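Local coordinates for glycoside hydrolase family protein (Novosphingobium sp. PP1Y, PDB 6Q2F), which is an alpha-L-rhamnosidase, a glycoside hydrolase that probably cleaves terminal alpha-L-rhamnose from glycosides, at residues 413-418 / 423-428. Sequence-based numbering, arbitrary orientation.
Sequences IDLTDK and GTLDWA
L415 lies over one face of the W427 indole with both of its methyls. CD2 of L415 sits above the five-membered ring, 3.6 Å from its centroid and 11° off the ring normal, a CH-pi contact. CD1 of L415 reaches the ring fusion, 3.5 Å from CD2 of W427. W427 has CG anti to its backbone N (chi1 -175°), which carries the indole across to the leucine. L425 closes in next to it: its CD2 is 4.1 Å from CD1 of L415, while its CD1 meets CB of K418. L415, L425 and W427 are buried, and the leucine-indole face is the tightly packed part. A213 of strand 206-217 touches both L415 and W427, and W438 meets the W427 ring edge-to-face.

Packing is looser at the partly exposed margin. CD1 of I413 is 4.3 Å from CZ2 of W427. K418 bends at chi2, chi3 and chi4 past the D426 carbonyl, CE lying 3.3 Å from O of D426. Its NZ ends obliquely by the indole, 4.2 Å from CD1 of W427. OD1 of D426 forms a salt bridge with R165; OD2 of D426 is 5.9 Å from NZ of K418, too far for one.

D426 N donates to K418 O over 3.3 Å, a long but nearly straight bond (170°) with the donor above the carbonyl plane. K418 N bonds back to L415 O, closing the short 3-10 turn, and the K418 carbonyl takes the D426 N-H. D414 OD1 accepts from T416 N in an Asx turn that shares residues with it. This is a connection at the edge of an antiparallel beta-sheet: the chain leaves edge strand 413-414, turns, and returns with W427 and L425 packed on L415.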
# COMPACT_ATOMS: atom_id res chain seq x y z
N ILE A 413 -31.24 11.04 -26.96
CA ILE A 413 -32.60 10.81 -26.47
C ILE A 413 -32.60 9.58 -25.58
O ILE A 413 -32.00 8.56 -25.92
CB ILE A 413 -33.60 10.64 -27.64
CG1 ILE A 413 -33.67 11.92 -28.48
CG2 ILE A 413 -34.97 10.31 -27.11
CD1 ILE A 413 -34.50 11.74 -29.74
N ASP A 414 -33.30 9.68 -24.46
CA ASP A 414 -33.44 8.58 -23.52
C ASP A 414 -34.70 7.80 -23.88
O ASP A 414 -35.81 8.22 -23.58
CB ASP A 414 -33.52 9.10 -22.09
CG ASP A 414 -33.46 7.99 -21.07
OD1 ASP A 414 -33.61 6.80 -21.46
OD2 ASP A 414 -33.26 8.29 -19.88
N LEU A 415 -34.51 6.63 -24.50
CA LEU A 415 -35.61 5.75 -24.87
C LEU A 415 -35.86 4.64 -23.85
O LEU A 415 -36.50 3.65 -24.19
CB LEU A 415 -35.34 5.12 -26.24
CG LEU A 415 -35.15 6.06 -27.42
CD1 LEU A 415 -34.85 5.27 -28.69
CD2 LEU A 415 -36.41 6.90 -27.60
N THR A 416 -35.36 4.78 -22.62
CA THR A 416 -35.48 3.70 -21.64
C THR A 416 -36.94 3.28 -21.46
O THR A 416 -37.26 2.08 -21.45
CB THR A 416 -34.86 4.13 -20.32
OG1 THR A 416 -33.49 4.49 -20.53
CG2 THR A 416 -34.91 2.98 -19.32
N ASP A 417 -37.84 4.26 -21.32
CA ASP A 417 -39.29 4.08 -21.33
C ASP A 417 -39.77 3.03 -22.32
O ASP A 417 -40.60 2.18 -21.99
CB ASP A 417 -39.97 5.41 -21.70
CG ASP A 417 -40.23 6.29 -20.50
OD1 ASP A 417 -39.86 5.90 -19.37
OD2 ASP A 417 -40.80 7.39 -20.70
N LYS A 418 -39.28 3.11 -23.55
CA LYS A 418 -39.91 2.44 -24.68
C LYS A 418 -39.47 0.99 -24.86
O LYS A 418 -40.06 0.29 -25.68
CB LYS A 418 -39.63 3.23 -25.95
CG LYS A 418 -39.57 4.74 -25.73
CD LYS A 418 -40.95 5.30 -25.40
CE LYS A 418 -41.61 5.92 -26.62
NZ LYS A 418 -41.06 7.26 -26.92
N GLY A 423 -38.16 -7.30 -25.49
CA GLY A 423 -37.02 -6.89 -26.28
C GLY A 423 -37.35 -5.89 -27.36
O GLY A 423 -36.43 -5.32 -27.97
N THR A 424 -38.63 -5.66 -27.62
CA THR A 424 -39.05 -4.72 -28.65
C THR A 424 -38.93 -3.29 -28.16
O THR A 424 -38.99 -3.00 -26.96
CB THR A 424 -40.49 -5.01 -29.05
OG1 THR A 424 -41.32 -4.91 -27.90
CG2 THR A 424 -40.61 -6.42 -29.66
N LEU A 425 -38.77 -2.37 -29.11
CA LEU A 425 -38.65 -0.95 -28.83
C LEU A 425 -39.74 -0.21 -29.58
O LEU A 425 -39.81 -0.29 -30.81
CB LEU A 425 -37.27 -0.43 -29.25
CG LEU A 425 -36.95 1.04 -28.99
CD1 LEU A 425 -36.69 1.27 -27.51
CD2 LEU A 425 -35.76 1.45 -29.83
N ASP A 426 -40.65 0.44 -28.88
CA ASP A 426 -41.74 1.15 -29.50
C ASP A 426 -41.34 2.61 -29.66
O ASP A 426 -41.53 3.40 -28.77
CB ASP A 426 -42.99 0.92 -28.63
CG ASP A 426 -43.89 2.12 -28.49
OD1 ASP A 426 -44.17 2.81 -29.49
OD2 ASP A 426 -44.37 2.35 -27.37
N TRP A 427 -40.81 2.97 -30.83
CA TRP A 427 -40.30 4.30 -31.08
C TRP A 427 -40.53 4.71 -32.53
O TRP A 427 -40.30 3.93 -33.45
CB TRP A 427 -38.81 4.39 -30.74
CG TRP A 427 -38.21 5.74 -30.86
CD1 TRP A 427 -38.72 6.92 -30.39
CD2 TRP A 427 -36.94 6.06 -31.44
NE1 TRP A 427 -37.86 7.95 -30.67
CE2 TRP A 427 -36.76 7.45 -31.31
CE3 TRP A 427 -35.95 5.30 -32.07
CZ2 TRP A 427 -35.62 8.09 -31.79
CZ3 TRP A 427 -34.82 5.95 -32.54
CH2 TRP A 427 -34.67 7.33 -32.40
N ALA A 428 -40.98 5.95 -32.71
CA ALA A 428 -41.06 6.56 -34.03
C ALA A 428 -39.80 7.40 -34.22
O ALA A 428 -39.69 8.50 -33.67
CB ALA A 428 -42.33 7.39 -34.18